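Local coordinates for protein mandelate racemase/muconate lactonizing enzyme (Roseovarius nubinhibens, PDB 2QDD) that is of unknown function but probably abstracts a proton alpha to a substrate carboxylate at a magnesium site, as enolase-superfamily enzymes do, at residues S85-N90 against G273-R278; P122-L127 against P347-G352; F195-A200 against D217-P222; D303-H308 against P351-I356. All blocks are in the same frame, centred on the assembly; numbering follows the deposited sequence.

Interaction 1: S85-N90 against G273-R278; sequences SLDHVN and GLTRAR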
# COMPACT_ATOMS: atom_id res chain seq x y z
N SER A 85 -0.38 -30.57 -30.44
CA SER A 85 0.44 -29.64 -29.68
C SER A 85 -0.33 -28.36 -29.39
O SER A 85 -0.18 -27.36 -30.10
CB SER A 85 1.73 -29.32 -30.44
OG SER A 85 2.62 -30.43 -30.43
N LEU A 86 -1.15 -28.39 -28.34
CA LEU A 86 -2.22 -27.42 -28.14
C LEU A 86 -1.75 -26.04 -27.69
O LEU A 86 -2.22 -25.02 -28.21
CB LEU A 86 -3.25 -27.94 -27.14
CG LEU A 86 -4.45 -28.64 -27.76
CD1 LEU A 86 -5.09 -29.52 -26.72
CD2 LEU A 86 -5.44 -27.61 -28.26
N ASP A 87 -0.81 -26.01 -26.75
CA ASP A 87 -0.18 -24.77 -26.31
C ASP A 87 0.54 -24.09 -27.46
O ASP A 87 0.51 -22.86 -27.57
CB ASP A 87 0.78 -25.02 -25.14
CG ASP A 87 0.07 -25.45 -23.87
OD1 ASP A 87 -0.92 -24.80 -23.46
OD2 ASP A 87 0.51 -26.44 -23.25
N HIS A 88 1.19 -24.88 -28.31
CA HIS A 88 1.86 -24.36 -29.51
C HIS A 88 0.90 -23.73 -30.52
O HIS A 88 1.20 -22.67 -31.07
CB HIS A 88 2.68 -25.46 -30.18
CG HIS A 88 3.21 -25.06 -31.52
ND1 HIS A 88 4.26 -24.18 -31.67
CD2 HIS A 88 2.85 -25.43 -32.77
CE1 HIS A 88 4.51 -24.02 -32.96
NE2 HIS A 88 3.67 -24.77 -33.65
N VAL A 89 -0.24 -24.38 -30.76
CA VAL A 89 -1.29 -23.85 -31.63
C VAL A 89 -1.78 -22.50 -31.12
O VAL A 89 -1.94 -21.55 -31.90
CB VAL A 89 -2.45 -24.88 -31.80
CG1 VAL A 89 -3.70 -24.23 -32.41
CG2 VAL A 89 -2.00 -26.05 -32.65
N ASN A 90 -1.99 -22.40 -29.80
CA ASN A 90 -2.36 -21.14 -29.15
C ASN A 90 -1.34 -20.01 -29.30
O ASN A 90 -1.71 -18.87 -29.58
CB ASN A 90 -2.69 -21.37 -27.68
CG ASN A 90 -4.07 -21.95 -27.48
OD1 ASN A 90 -5.05 -21.22 -27.34
ND2 ASN A 90 -4.17 -23.27 -27.49
N GLY A 273 -10.74 -19.82 -25.68
CA GLY A 273 -10.74 -21.26 -25.86
C GLY A 273 -10.63 -22.04 -24.57
O GLY A 273 -10.72 -21.48 -23.49
N LEU A 274 -10.42 -23.35 -24.72
CA LEU A 274 -10.43 -24.28 -23.62
C LEU A 274 -9.08 -24.30 -22.92
O LEU A 274 -9.01 -24.48 -21.70
CB LEU A 274 -10.75 -25.68 -24.15
CG LEU A 274 -11.94 -26.51 -23.67
CD1 LEU A 274 -13.07 -25.68 -23.06
CD2 LEU A 274 -12.45 -27.34 -24.85
N THR A 275 -8.01 -24.14 -23.70
CA THR A 275 -6.64 -24.06 -23.19
C THR A 275 -6.47 -22.87 -22.23
O THR A 275 -5.94 -23.02 -21.13
CB THR A 275 -5.62 -23.96 -24.35
OG1 THR A 275 -5.72 -25.12 -25.18
CG2 THR A 275 -4.18 -23.84 -23.82
N ARG A 276 -6.95 -21.69 -22.66
CA ARG A 276 -6.92 -20.49 -21.83
C ARG A 276 -7.89 -20.60 -20.64
O ARG A 276 -7.55 -20.19 -19.53
CB ARG A 276 -7.21 -19.24 -22.67
CG ARG A 276 -6.17 -18.94 -23.77
CD ARG A 276 -4.92 -18.26 -23.22
NE ARG A 276 -3.89 -18.08 -24.24
CZ ARG A 276 -2.88 -18.93 -24.47
NH1 ARG A 276 -2.00 -18.67 -25.42
NH2 ARG A 276 -2.75 -20.03 -23.75
N ALA A 277 -9.07 -21.17 -20.88
CA ALA A 277 -10.09 -21.33 -19.83
C ALA A 277 -9.68 -22.29 -18.72
O ALA A 277 -9.99 -22.04 -17.55
CB ALA A 277 -11.41 -21.75 -20.43
N ARG A 278 -8.96 -23.36 -19.07
CA ARG A 278 -8.42 -24.33 -18.10
C ARG A 278 -7.38 -23.72 -17.14
O ARG A 278 -7.40 -24.01 -15.94
CB ARG A 278 -7.83 -25.54 -18.82
CG ARG A 278 -7.33 -26.65 -17.90
CD ARG A 278 -5.88 -26.98 -18.21
NE ARG A 278 -5.70 -28.40 -18.53
CZ ARG A 278 -4.89 -28.85 -19.48
NH1 ARG A 278 -4.79 -30.15 -19.71
NH2 ARG A 278 -4.17 -28.00 -20.22
O HOH W 1 -0.05 -20.84 -25.55
O HOH W 2 -7.34 -21.41 -25.68
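Thr275 meets the side chain of Asn90 tip to tip, its CB lying 3.5 Å from the amide ND2 of Asn90. The two residues belong to helices 274-287 and 86-96, whose short segments cross at 106°; here a helix of the N-terminal capping domain packs on an outer helix of the TIM-barrel domain, the two-domain architecture of the enolase superfamily. Threonine suits the place because its branches do different work. CG2, anti to the backbone N, rests 3.4 Å from Asp87 OD1, whereas Thr275 OG1 faces CD2 of Leu86 at 4.0 Å and finds its hydrogen-bonding partners in Asp108 and Trp112 of helix 101-119.

Asn90 is held within its own helix. Its ND2 donates to Leu86 O at 2.7 Å, with an angle of 162° at the hydrogen, from above the carbonyl plane; the backbone N of Asn90 reaches the same oxygen from the opposite face. Asp108 takes a further bond from ND2, and together these bonds fix the rotation of the amide. An alanine here would probably leave Leu86 O without its second donor, strip Asp108 of a partner and open a gap beside Arg276.

Arg276 bends at chi2 to bring its guanidinium against Asn90, with NH1 3.6 Å from Asn90 CB and Asn90 OD1 over the centre of one face, while Asp94 pairs with its charge. Two waters complete the seam. Water 2 joins Asn90 OD1 to the backbone N of Arg276; water 1 donates to Asp87 O and accepts from Arg276 NH1 at 2.9 Å.

Interaction 2: P122-L127 against P347-G352; sequences PLWQLL and PPSAPG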
# COMPACT_ATOMS: atom_id res chain seq x y z
N PRO A 122 -12.50 -38.69 -23.51
CA PRO A 122 -13.40 -37.54 -23.47
C PRO A 122 -12.70 -36.30 -22.91
O PRO A 122 -11.77 -36.43 -22.12
CB PRO A 122 -14.51 -38.00 -22.52
CG PRO A 122 -13.89 -39.05 -21.70
CD PRO A 122 -12.92 -39.75 -22.58
N LEU A 123 -13.17 -35.13 -23.32
CA LEU A 123 -12.53 -33.87 -22.94
C LEU A 123 -12.46 -33.66 -21.43
O LEU A 123 -11.45 -33.18 -20.93
CB LEU A 123 -13.19 -32.69 -23.64
CG LEU A 123 -12.43 -31.98 -24.76
CD1 LEU A 123 -11.83 -32.95 -25.75
CD2 LEU A 123 -13.34 -31.01 -25.49
N TRP A 124 -13.50 -34.08 -20.70
CA TRP A 124 -13.51 -33.98 -19.23
C TRP A 124 -12.40 -34.77 -18.53
O TRP A 124 -11.97 -34.39 -17.44
CB TRP A 124 -14.89 -34.32 -18.63
CG TRP A 124 -15.39 -35.71 -18.94
CD1 TRP A 124 -16.28 -36.05 -19.92
CD2 TRP A 124 -15.03 -36.93 -18.28
NE1 TRP A 124 -16.50 -37.40 -19.90
CE2 TRP A 124 -15.74 -37.97 -18.91
CE3 TRP A 124 -14.17 -37.24 -17.22
CZ2 TRP A 124 -15.62 -39.31 -18.52
CZ3 TRP A 124 -14.05 -38.58 -16.84
CH2 TRP A 124 -14.78 -39.59 -17.48
N GLN A 125 -11.94 -35.84 -19.17
CA GLN A 125 -10.82 -36.63 -18.65
C GLN A 125 -9.47 -36.02 -18.98
O GLN A 125 -8.55 -36.05 -18.15
CB GLN A 125 -10.89 -38.07 -19.16
CG GLN A 125 -9.89 -39.00 -18.49
CD GLN A 125 -10.41 -40.41 -18.34
OE1 GLN A 125 -10.39 -40.98 -17.25
NE2 GLN A 125 -10.87 -41.00 -19.44
N LEU A 126 -9.35 -35.45 -20.18
CA LEU A 126 -8.14 -34.70 -20.56
C LEU A 126 -7.96 -33.46 -19.70
O LEU A 126 -6.83 -33.03 -19.44
CB LEU A 126 -8.18 -34.32 -22.04
CG LEU A 126 -7.85 -35.39 -23.07
CD1 LEU A 126 -8.08 -34.83 -24.46
CD2 LEU A 126 -6.42 -35.88 -22.93
N LEU A 127 -9.08 -32.90 -19.24
CA LEU A 127 -9.09 -31.78 -18.32
C LEU A 127 -8.96 -32.19 -16.85
O LEU A 127 -8.90 -31.34 -15.97
CB LEU A 127 -10.33 -30.91 -18.56
CG LEU A 127 -10.33 -30.24 -19.94
CD1 LEU A 127 -11.73 -29.84 -20.38
CD2 LEU A 127 -9.37 -29.06 -19.99
N PRO A 347 -21.86 -34.26 -19.47
CA PRO A 347 -21.11 -34.28 -20.73
C PRO A 347 -21.03 -35.70 -21.28
O PRO A 347 -21.12 -36.66 -20.52
CB PRO A 347 -19.73 -33.77 -20.31
CG PRO A 347 -19.59 -34.19 -18.88
CD PRO A 347 -20.97 -34.10 -18.30
N PRO A 348 -20.87 -35.85 -22.61
CA PRO A 348 -20.55 -37.14 -23.23
C PRO A 348 -19.24 -37.77 -22.73
O PRO A 348 -18.35 -37.05 -22.26
CB PRO A 348 -20.42 -36.79 -24.72
CG PRO A 348 -21.25 -35.57 -24.89
CD PRO A 348 -21.05 -34.79 -23.62
N SER A 349 -19.14 -39.09 -22.85
CA SER A 349 -17.92 -39.82 -22.50
C SER A 349 -17.20 -40.42 -23.71
O SER A 349 -16.16 -41.07 -23.57
CB SER A 349 -18.21 -40.88 -21.46
OG SER A 349 -18.62 -40.28 -20.24
N ALA A 350 -17.77 -40.21 -24.90
CA ALA A 350 -17.11 -40.48 -26.18
C ALA A 350 -15.78 -39.72 -26.28
O ALA A 350 -15.67 -38.62 -25.73
CB ALA A 350 -18.04 -40.08 -27.32
N PRO A 351 -14.77 -40.30 -26.95
CA PRO A 351 -13.51 -39.59 -27.23
C PRO A 351 -13.67 -38.21 -27.87
O PRO A 351 -14.55 -38.01 -28.72
CB PRO A 351 -12.79 -40.53 -28.20
CG PRO A 351 -13.29 -41.88 -27.82
CD PRO A 351 -14.73 -41.68 -27.46
N GLY A 352 -12.84 -37.27 -27.44
CA GLY A 352 -12.96 -35.88 -27.86
C GLY A 352 -14.16 -35.18 -27.26
O GLY A 352 -14.48 -35.35 -26.08
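Pro122 lies against a run of backbone carbonyls in segment 347-352: its CG is 3.6 Å from Ser349 O, and its CA-H is shared between Ala350 O, with CA and O 3.4 Å apart, and Gly352 O, toward which it points more directly. A proline has no amide hydrogen to offer, so these oxygens meet carbon. The next residue supplies the conventional bond, Leu123 N donating to Gly352 O at 3.1 Å, and the Leu123 side chain follows it, CD1 resting 3.6 Å from Gly352 C.

Trp124 reaches over the other end of the loop. Its NE1 makes a weak hydrogen bond of 3.0 Å to Pro348 O, bent to 128° at the hydrogen, with the oxygen at the indole edge near the ring plane. Ser349 OG lies along the same edge, 3.6 Å from Trp124 CZ2, and the Pro347 side chain crosses that of Trp124 at about a right angle, its CG 3.9 Å from Trp124 CD1. The indole can turn this way because CG sits between the backbone N and the carbonyl carbon (chi1 60°), which lays one face over Pro122 CG, 3.3 Å from the plane.

Farther out, His308 of helix 300-311 meets the indole with its ring nearly parallel. The backbone of Leu121 bonds to Gly352, whose positive phi (71°) suits a residue without a side chain. Pro122 O accepts from both Gln125 N and Leu126 N. This meeting of two domains fits the enolase-superfamily fold: the chain leaves short strand 344-345, antiparallel beside barrel strand 135-141, and returns past the capping domain to add strand 367-370 to its antiparallel sheet.

Interaction 3: F195-A200 against D217-P222; sequences FDVNRA and DWIEQP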
# COMPACT_ATOMS: atom_id res chain seq x y z
N PHE A 195 -28.13 -12.56 -8.34
CA PHE A 195 -28.64 -11.34 -8.95
C PHE A 195 -27.67 -10.80 -9.98
O PHE A 195 -26.59 -10.31 -9.63
CB PHE A 195 -28.97 -10.28 -7.90
CG PHE A 195 -30.07 -10.68 -6.97
CD1 PHE A 195 -29.79 -11.18 -5.71
CD2 PHE A 195 -31.40 -10.59 -7.37
CE1 PHE A 195 -30.80 -11.56 -4.85
CE2 PHE A 195 -32.43 -10.97 -6.52
CZ PHE A 195 -32.13 -11.46 -5.25
N ASP A 196 -28.07 -10.90 -11.25
CA ASP A 196 -27.23 -10.52 -12.39
C ASP A 196 -27.63 -9.13 -12.89
O ASP A 196 -28.74 -8.91 -13.38
CB ASP A 196 -27.33 -11.57 -13.50
CG ASP A 196 -26.45 -11.25 -14.71
OD1 ASP A 196 -25.50 -10.44 -14.60
OD2 ASP A 196 -26.72 -11.83 -15.78
N VAL A 197 -26.68 -8.21 -12.75
CA VAL A 197 -26.92 -6.78 -12.93
C VAL A 197 -26.55 -6.44 -14.37
O VAL A 197 -27.08 -5.48 -14.94
CB VAL A 197 -26.05 -5.97 -11.94
CG1 VAL A 197 -26.24 -4.48 -12.11
CG2 VAL A 197 -26.36 -6.38 -10.50
N ASN A 198 -25.69 -7.29 -14.94
CA ASN A 198 -25.04 -7.08 -16.23
C ASN A 198 -24.61 -5.66 -16.54
O ASN A 198 -25.04 -5.04 -17.52
CB ASN A 198 -25.82 -7.71 -17.38
CG ASN A 198 -24.94 -8.59 -18.26
OD1 ASN A 198 -25.22 -9.78 -18.44
ND2 ASN A 198 -23.85 -8.01 -18.79
N ARG A 199 -23.75 -5.16 -15.65
CA ARG A 199 -23.04 -3.87 -15.81
C ARG A 199 -23.91 -2.61 -15.82
O ARG A 199 -23.44 -1.53 -16.16
CB ARG A 199 -22.08 -3.89 -17.01
CG ARG A 199 -21.10 -5.05 -17.01
CD ARG A 199 -20.33 -5.14 -18.31
NE ARG A 199 -21.12 -5.79 -19.35
CZ ARG A 199 -20.68 -6.06 -20.57
NH1 ARG A 199 -21.49 -6.67 -21.43
NH2 ARG A 199 -19.45 -5.74 -20.93
N ALA A 200 -25.17 -2.75 -15.41
CA ALA A 200 -26.14 -1.66 -15.51
C ALA A 200 -26.03 -0.60 -14.40
O ALA A 200 -26.65 0.46 -14.50
CB ALA A 200 -27.56 -2.21 -15.58
N ASP A 217 -27.08 -12.64 -1.06
CA ASP A 217 -26.88 -13.48 -2.24
C ASP A 217 -25.79 -12.90 -3.14
O ASP A 217 -25.49 -11.71 -3.07
CB ASP A 217 -28.19 -13.62 -3.01
CG ASP A 217 -29.34 -14.01 -2.12
OD1 ASP A 217 -30.05 -13.10 -1.65
OD2 ASP A 217 -29.53 -15.22 -1.88
N TRP A 218 -25.21 -13.77 -3.97
CA TRP A 218 -24.31 -13.40 -5.07
C TRP A 218 -24.78 -12.19 -5.87
O TRP A 218 -25.95 -12.10 -6.24
CB TRP A 218 -24.16 -14.56 -6.05
CG TRP A 218 -23.16 -15.61 -5.66
CD1 TRP A 218 -23.44 -16.89 -5.28
CD2 TRP A 218 -21.73 -15.50 -5.68
NE1 TRP A 218 -22.28 -17.57 -5.03
CE2 TRP A 218 -21.21 -16.74 -5.27
CE3 TRP A 218 -20.85 -14.46 -5.99
CZ2 TRP A 218 -19.85 -16.99 -5.17
CZ3 TRP A 218 -19.48 -14.70 -5.88
CH2 TRP A 218 -18.99 -15.95 -5.47
N ILE A 219 -23.86 -11.27 -6.13
CA ILE A 219 -24.09 -10.19 -7.08
C ILE A 219 -23.12 -10.34 -8.24
O ILE A 219 -21.89 -10.33 -8.04
CB ILE A 219 -23.89 -8.79 -6.43
CG1 ILE A 219 -24.75 -8.63 -5.17
CG2 ILE A 219 -24.18 -7.67 -7.44
CD1 ILE A 219 -26.25 -8.87 -5.35
N GLU A 220 -23.66 -10.51 -9.43
CA GLU A 220 -22.84 -10.72 -10.62
C GLU A 220 -22.60 -9.40 -11.33
O GLU A 220 -23.54 -8.70 -11.70
CB GLU A 220 -23.49 -11.74 -11.55
CG GLU A 220 -22.58 -12.23 -12.68
CD GLU A 220 -23.33 -13.01 -13.75
OE1 GLU A 220 -24.27 -13.77 -13.40
OE2 GLU A 220 -22.97 -12.87 -14.94
N GLN A 221 -21.31 -9.08 -11.47
CA GLN A 221 -20.79 -7.96 -12.27
C GLN A 221 -21.65 -6.69 -12.24
O GLN A 221 -22.34 -6.36 -13.22
CB GLN A 221 -20.46 -8.42 -13.70
CG GLN A 221 -19.73 -7.39 -14.56
CD GLN A 221 -18.23 -7.48 -14.49
OE1 GLN A 221 -17.65 -8.55 -14.59
NE2 GLN A 221 -17.58 -6.32 -14.36
N PRO A 222 -21.65 -5.97 -11.10
CA PRO A 222 -22.56 -4.83 -10.97
C PRO A 222 -22.19 -3.66 -11.89
O PRO A 222 -23.08 -2.94 -12.36
CB PRO A 222 -22.45 -4.45 -9.49
CG PRO A 222 -21.13 -4.95 -9.05
CD PRO A 222 -20.82 -6.16 -9.89
O HOH W 3 -22.98 -10.22 -15.79
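Glu220 N donates to Phe195 O at 2.9 Å, almost straight at 176°, and the same oxygen lies 3.6 Å from Ile219 CA in a CA-H...O contact. Phe195 N returns a bond to Trp218 O at 3.1 Å, and a weak one from Val197 N to Glu220 O carries the parallel ladder to the strand ends. Beyond it, Arg199 N meets Gln221 O nearly along the C=O axis.

The two strands flank helix 203-210 in a beta-alpha-beta unit of the barrel, and alternation sorts their side chains. Phe195 and Ile219 share one face, with Phe195 CB 4.0 Å from Ile219 CD1; Val197 CG2 adds to this apolar layer against Ile219 CG2. Asp217 OD1 lies at the edge of the Phe195 ring, in its plane, and takes a hydrogen bond from Ser184.

Asp196 and Glu220 share the other face, both magnesium ligands in this protein although no metal is bound to this chain. Both have CG anti to the backbone N (chi1 -178° for Asp196), and their carboxylates stack with planes 9° apart, Asp196 OD1 only 3.5 Å from Glu220 OE2. Water 3 sits 2.8 Å from Asp196 OD1 and equally close to Glu220 OE2. Lys167 pairs with Asp196 OD2 and Lys265 with Glu220 OE1, which would offset part of the repulsion, while the ligand Asp243 brings a further acid close to Glu220. An Asx turn steadies Asp196: Asn198 N donates to its OD1 at 3.2 Å from above the carboxylate plane.

Interaction 4: D303-H308 against P351-I356; sequences DTAALH and PGLGVI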
# COMPACT_ATOMS: atom_id res chain seq x y z
N ASP A 303 -21.93 -25.34 -25.85
CA ASP A 303 -22.42 -25.72 -24.52
C ASP A 303 -21.76 -26.97 -23.95
O ASP A 303 -21.51 -27.05 -22.75
CB ASP A 303 -23.93 -25.91 -24.54
CG ASP A 303 -24.68 -24.60 -24.67
OD1 ASP A 303 -24.15 -23.56 -24.23
OD2 ASP A 303 -25.81 -24.62 -25.21
N THR A 304 -21.48 -27.94 -24.83
CA THR A 304 -20.84 -29.21 -24.46
C THR A 304 -19.37 -29.02 -24.13
O THR A 304 -18.87 -29.60 -23.17
CB THR A 304 -20.99 -30.26 -25.59
OG1 THR A 304 -22.39 -30.45 -25.84
CG2 THR A 304 -20.37 -31.59 -25.21
N ALA A 305 -18.69 -28.20 -24.93
CA ALA A 305 -17.29 -27.84 -24.71
C ALA A 305 -17.02 -27.28 -23.31
O ALA A 305 -16.10 -27.71 -22.62
CB ALA A 305 -16.83 -26.86 -25.77
N ALA A 306 -17.85 -26.33 -22.90
CA ALA A 306 -17.72 -25.68 -21.61
C ALA A 306 -18.17 -26.57 -20.45
O ALA A 306 -17.65 -26.46 -19.34
CB ALA A 306 -18.48 -24.38 -21.60
N LEU A 307 -19.12 -27.46 -20.72
CA LEU A 307 -19.61 -28.41 -19.72
C LEU A 307 -18.61 -29.52 -19.39
O LEU A 307 -18.62 -30.06 -18.29
CB LEU A 307 -20.96 -29.01 -20.12
CG LEU A 307 -21.86 -29.33 -18.92
CD1 LEU A 307 -22.92 -28.27 -18.74
CD2 LEU A 307 -22.48 -30.70 -19.06
N HIS A 308 -17.74 -29.84 -20.35
CA HIS A 308 -16.57 -30.68 -20.10
C HIS A 308 -15.62 -30.05 -19.07
O HIS A 308 -15.06 -30.76 -18.22
CB HIS A 308 -15.81 -30.94 -21.41
CG HIS A 308 -16.37 -32.06 -22.23
ND1 HIS A 308 -16.28 -33.38 -21.85
CD2 HIS A 308 -17.00 -32.06 -23.43
CE1 HIS A 308 -16.84 -34.15 -22.77
NE2 HIS A 308 -17.28 -33.37 -23.74
N PRO A 351 -14.77 -40.30 -26.95
CA PRO A 351 -13.51 -39.59 -27.23
C PRO A 351 -13.67 -38.21 -27.87
O PRO A 351 -14.55 -38.01 -28.72
CB PRO A 351 -12.79 -40.53 -28.20
CG PRO A 351 -13.29 -41.88 -27.82
CD PRO A 351 -14.73 -41.68 -27.46
N GLY A 352 -12.84 -37.27 -27.44
CA GLY A 352 -12.96 -35.88 -27.86
C GLY A 352 -14.16 -35.18 -27.26
O GLY A 352 -14.48 -35.35 -26.08
N LEU A 353 -14.82 -34.40 -28.10
CA LEU A 353 -15.90 -33.52 -27.68
C LEU A 353 -17.21 -34.29 -27.56
O LEU A 353 -18.06 -33.97 -26.73
CB LEU A 353 -16.05 -32.40 -28.71
CG LEU A 353 -16.92 -31.16 -28.51
CD1 LEU A 353 -16.61 -30.45 -27.23
CD2 LEU A 353 -16.61 -30.25 -29.67
N GLY A 354 -17.36 -35.32 -28.41
CA GLY A 354 -18.52 -36.20 -28.41
C GLY A 354 -19.76 -35.56 -29.00
O GLY A 354 -20.89 -35.91 -28.63
N VAL A 355 -19.56 -34.59 -29.90
CA VAL A 355 -20.64 -34.10 -30.75
C VAL A 355 -20.16 -33.88 -32.19
O VAL A 355 -19.20 -33.14 -32.41
CB VAL A 355 -21.44 -32.89 -30.13
CG1 VAL A 355 -20.62 -32.12 -29.11
CG2 VAL A 355 -22.02 -31.97 -31.20
N ILE A 356 -20.82 -34.55 -33.13
CA ILE A 356 -20.45 -34.51 -34.56
C ILE A 356 -21.61 -33.89 -35.36
O ILE A 356 -22.65 -34.53 -35.54
CB ILE A 356 -20.12 -35.92 -35.11
CG1 ILE A 356 -19.01 -36.59 -34.29
CG2 ILE A 356 -19.70 -35.84 -36.58
CD1 ILE A 356 -19.18 -38.09 -34.12
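The CB of His308 points toward the loop 351-356, and CG lies anti to its own carbonyl carbon (chi1 -83°), aiming the imidazole at Leu353. Along the ring, CD2 comes within 4.1 Å of Leu353 CD1. At the tip NE2 donates to Leu353 O at 3.1 Å, with 156° at the hydrogen; the oxygen lies near the ring plane, whereas the nitrogen stands above the plane of the carbonyl. ND1, the other ring nitrogen, is satisfied by a bond outside the two segments. Histidine suits this buried place because it is long enough to span from helix to loop and its two ring nitrogens can both be hydrogen-bonded. A leucine in its place would probably leave Leu353 O without this donor and the loop less firmly tied to the helix.

Helix 300-311 is one of the outer helices of the TIM barrel, and the loop passing over it leads from the short strand 344-345, antiparallel to barrel strand 135-141, toward strand 367-370 of the capping-domain sheet. Leu353 turns back onto the helix: CD1 nestles 3.7 Å from Ala305 CA, a close approach that the small alanine permits. Met109 of helix 101-119 packs on both residues, and Asp113 holds the Leu353 backbone N. One turn before His308, Thr304 divides its branches, OG1 bonding to Ala300 O and Ala338 N while CG2 touches Val355 CG1 at 3.9 Å and Leu353 O at 3.6 Å.

Interactions 2 and 4 are neighbours, their centres about 7 Å apart; they share Pro351 and Gly352, and His308 of one touches Leu123 and Trp124 of the other. Interaction 1 joins them through Leu274, which packs on Leu123 and against Ala305 O. Interactions 1 and 2 join the capping domain to the barrel domain, and 4, within the barrel domain, lies next to that boundary. Their chemistry differs: buried, water-bridged helix packing round one asparagine in 1, proline and carbonyl contacts in the partly exposed 2, one buried imidazole bond with apolar packing in 4. Interaction 3 stands apart, across the chain's centre, a buried strand pair that supplies two of the four magnesium ligands.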